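PDB 5IX8: putative sugar ABC transport system, substrate-binding protein from Bordetella parapertussis, which probably binds a carbohydrate in the periplasm and delivers it to an ABC transporter for uptake. Local coordinates for residues V75-L80 and I266-G271. Residues are numbered along the deposited sequence; the frame is centred on the assembly and turned at random.
Sequences VDYAVL and IREHEG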
ATOM      1  N   VAL A  75      -2.242   6.629 -24.438  1.00 20.11           N
ATOM      2  CA  VAL A  75      -2.367   7.253 -23.131  1.00 17.20           C
ATOM      3  C   VAL A  75      -1.323   8.361 -22.978  1.00 16.34           C
ATOM      4  O   VAL A  75      -0.290   8.387 -23.648  1.00 17.14           O
ATOM      5  CB  VAL A  75      -2.254   6.215 -22.006  1.00 18.40           C
ATOM      6  CG1 VAL A  75      -3.189   5.036 -22.246  1.00 17.09           C
ATOM      7  CG2 VAL A  75      -0.847   5.760 -21.820  1.00 19.60           C
ATOM      8  N   ASP A  76      -1.622   9.307 -22.100  1.00 14.33           N
ATOM      9  CA  ASP A  76      -0.683  10.371 -21.758  1.00 14.22           C
ATOM     10  C   ASP A  76       0.158  10.037 -20.539  1.00 14.68           C
ATOM     11  O   ASP A  76       1.338  10.420 -20.478  1.00 15.33           O
ATOM     12  CB  ASP A  76      -1.452  11.676 -21.525  1.00 16.25           C
ATOM     13  CG  ASP A  76      -2.235  12.096 -22.772  1.00 17.94           C
ATOM     14  OD1 ASP A  76      -1.578  12.490 -23.746  1.00 19.08           O
ATOM     15  OD2 ASP A  76      -3.475  12.019 -22.805  1.00 18.19           O
ATOM     16  N   TYR A  77      -0.411   9.284 -19.604  1.00 13.97           N
ATOM     17  CA  TYR A  77       0.280   8.811 -18.415  1.00 14.01           C
ATOM     18  C   TYR A  77      -0.052   7.354 -18.202  1.00 14.00           C
ATOM     19  O   TYR A  77      -1.207   6.939 -18.350  1.00 14.62           O
ATOM     20  CB  TYR A  77      -0.109   9.570 -17.142  1.00 14.55           C
ATOM     21  CG  TYR A  77       0.218  11.026 -17.242  1.00 14.10           C
ATOM     22  CD1 TYR A  77      -0.666  11.905 -17.833  1.00 15.06           C
ATOM     23  CD2 TYR A  77       1.420  11.532 -16.749  1.00 15.44           C
ATOM     24  CE1 TYR A  77      -0.355  13.240 -17.961  1.00 15.67           C
ATOM     25  CE2 TYR A  77       1.727  12.881 -16.862  1.00 16.08           C
ATOM     26  CZ  TYR A  77       0.835  13.724 -17.471  1.00 16.85           C
ATOM     27  OH  TYR A  77       1.137  15.056 -17.622  1.00 17.98           O
ATOM     28  N   ALA A  78       0.958   6.593 -17.821  1.00 12.58           N
ATOM     29  CA  ALA A  78       0.772   5.260 -17.269  1.00 12.54           C
ATOM     30  C   ALA A  78       0.848   5.374 -15.764  1.00 12.79           C
ATOM     31  O   ALA A  78       1.707   6.085 -15.254  1.00 15.62           O
ATOM     32  CB  ALA A  78       1.878   4.328 -17.776  1.00 13.42           C
ATOM     33  N   VAL A  79      -0.048   4.697 -15.049  1.00 11.01           N
ATOM     34  CA  VAL A  79      -0.036   4.673 -13.589  1.00 11.19           C
ATOM     35  C   VAL A  79       0.311   3.253 -13.166  1.00 11.98           C
ATOM     36  O   VAL A  79      -0.341   2.307 -13.606  1.00 13.32           O
ATOM     37  CB  VAL A  79      -1.402   5.096 -13.018  1.00 11.74           C
ATOM     38  CG1 VAL A  79      -1.406   5.021 -11.478  1.00 13.81           C
ATOM     39  CG2 VAL A  79      -1.784   6.480 -13.529  1.00 12.92           C
ATOM     40  N   LEU A  80       1.342   3.100 -12.334  1.00 12.02           N
ATOM     41  CA  LEU A  80       1.976   1.811 -12.101  1.00 11.68           C
ATOM     42  C   LEU A  80       2.082   1.528 -10.607  1.00 12.44           C
ATOM     43  O   LEU A  80       2.685   2.313  -9.871  1.00 11.82           O
ATOM     44  CB  LEU A  80       3.380   1.796 -12.728  1.00 10.48           C
ATOM     45  CG  LEU A  80       4.245   0.595 -12.363  1.00 11.77           C
ATOM     46  CD1 LEU A  80       3.573  -0.706 -12.870  1.00 12.59           C
ATOM     47  CD2 LEU A  80       5.675   0.814 -12.934  1.00 13.27           C
ATOM     48  N   ILE A 266      -3.312  16.213 -13.918  1.00  9.04           N
ATOM     49  CA  ILE A 266      -3.866  17.336 -14.689  1.00 10.10           C
ATOM     50  C   ILE A 266      -2.921  18.517 -14.634  1.00 10.96           C
ATOM     51  O   ILE A 266      -2.660  19.182 -15.655  1.00 11.87           O
ATOM     52  CB  ILE A 266      -5.253  17.742 -14.164  1.00 10.52           C
ATOM     53  CG1 ILE A 266      -6.274  16.631 -14.383  1.00 11.15           C
ATOM     54  CG2 ILE A 266      -5.740  19.014 -14.858  1.00 12.50           C
ATOM     55  CD1 ILE A 266      -7.556  16.819 -13.562  1.00 11.54           C
ATOM     56  N   ARG A 267      -2.393  18.796 -13.443  1.00  9.93           N
ATOM     57  CA  ARG A 267      -1.477  19.917 -13.281  1.00 10.11           C
ATOM     58  C   ARG A 267      -0.204  19.692 -14.066  1.00 11.08           C
ATOM     59  O   ARG A 267       0.281  20.601 -14.753  1.00 12.19           O
ATOM     60  CB  ARG A 267      -1.198  20.123 -11.789  1.00 10.02           C
ATOM     61  CG  ARG A 267      -2.426  20.743 -11.115  1.00  9.33           C
ATOM     62  CD  ARG A 267      -2.275  20.658  -9.610  1.00 11.29           C
ATOM     63  NE  ARG A 267      -3.299  21.480  -8.964  1.00 12.00           N
ATOM     64  CZ  ARG A 267      -4.532  21.068  -8.719  1.00 12.89           C
ATOM     65  NH1 ARG A 267      -4.912  19.811  -9.001  1.00 13.13           N
ATOM     66  NH2 ARG A 267      -5.361  21.917  -8.156  1.00 14.43           N
ATOM     67  N   GLU A 268       0.374  18.493 -13.967  1.00 11.84           N
ATOM     68  CA  GLU A 268       1.603  18.215 -14.719  1.00 13.39           C
ATOM     69  C   GLU A 268       1.360  18.394 -16.211  1.00 12.94           C
ATOM     70  O   GLU A 268       2.141  19.052 -16.911  1.00 13.42           O
ATOM     71  CB  GLU A 268       2.081  16.796 -14.420  1.00 15.13           C
ATOM     72  CG  GLU A 268       3.601  16.596 -14.519  1.00 17.96           C
ATOM     73  CD  GLU A 268       4.107  16.412 -15.944  1.00 21.71           C
ATOM     74  OE1 GLU A 268       3.326  15.980 -16.829  1.00 21.77           O
ATOM     75  OE2 GLU A 268       5.314  16.692 -16.178  1.00 24.81           O
ATOM     76  N   HIS A 269       0.229  17.884 -16.686  1.00 11.77           N
ATOM     77  CA  HIS A 269      -0.087  17.892 -18.109  1.00 13.07           C
ATOM     78  C   HIS A 269      -0.267  19.302 -18.644  1.00 14.49           C
ATOM     79  O   HIS A 269       0.121  19.592 -19.789  1.00 17.56           O
ATOM     80  CB  HIS A 269      -1.352  17.073 -18.333  1.00 14.30           C
ATOM     81  CG  HIS A 269      -1.592  16.706 -19.759  1.00 16.86           C
ATOM     82  ND1 HIS A 269      -2.798  16.917 -20.381  1.00 19.30           N
ATOM     83  CD2 HIS A 269      -0.789  16.112 -20.679  1.00 19.00           C
ATOM     84  CE1 HIS A 269      -2.739  16.463 -21.624  1.00 19.54           C
ATOM     85  NE2 HIS A 269      -1.523  15.996 -21.840  1.00 20.35           N
ATOM     86  N   GLU A 270      -0.870  20.191 -17.852  1.00 13.97           N
ATOM     87  CA  GLU A 270      -1.182  21.539 -18.318  1.00 13.26           C
ATOM     88  C   GLU A 270      -0.187  22.576 -17.826  1.00 14.65           C
ATOM     89  O   GLU A 270      -0.420  23.778 -18.009  1.00 15.45           O
ATOM     90  CB  GLU A 270      -2.614  21.905 -17.902  1.00 14.02           C
ATOM     91  CG  GLU A 270      -3.625  20.896 -18.497  1.00 14.72           C
ATOM     92  CD  GLU A 270      -5.086  21.310 -18.400  1.00 16.47           C
ATOM     93  OE1 GLU A 270      -5.359  22.464 -18.010  1.00 17.94           O
ATOM     94  OE2 GLU A 270      -5.957  20.463 -18.761  1.00 17.08           O
ATOM     95  N   GLY A 271       0.921  22.144 -17.225  1.00 14.99           N
ATOM     96  CA  GLY A 271       1.958  23.089 -16.828  1.00 15.44           C
ATOM     97  C   GLY A 271       1.554  23.980 -15.677  1.00 16.87           C
ATOM     98  O   GLY A 271       2.009  25.136 -15.591  1.00 19.39           O
TER
HETATM   99  O   HOH W   1       0.551  14.173 -23.033  1.00 43.85           O
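Tyr77 OH donates a short hydrogen bond to Glu268 OE1, 2.5 Å between the two oxygens. The phenol reaches it nearly along the carboxylate's C-O bond, while OE1 itself lies in the plane of the tyrosine ring, whose own plane stands at 85° to the carboxylate. Glu268 gets there by sending CG anti to its backbone N (chi1 -151°) and then bending at chi2. Its other oxygen, OE2, forms a salt bridge with Lys101 of strand 101-105, the neighbour of strand 77-80 in the sheet, a charge that probably helps keep the acid ionised. CB of His269 sits at the edge of the same phenol, 3.3 Å from Tyr77 OH, while the two rings meet obliquely, planes 76° apart. Farther along, the imidazole is linked to Asp76 through one water, which lies in the ring plane 3.0 Å from His269 NE2 and donates to Asp76 OD1 at 2.8 Å. Asp76 OD2 is meanwhile held by the backbone N of Lys17. Tyr77 thus spans from the start of strand 77-80, a central strand of a parallel sheet, to the last turn of helix 254-270, which packs over that sheet as in the alpha/beta lobes of periplasmic binding proteins.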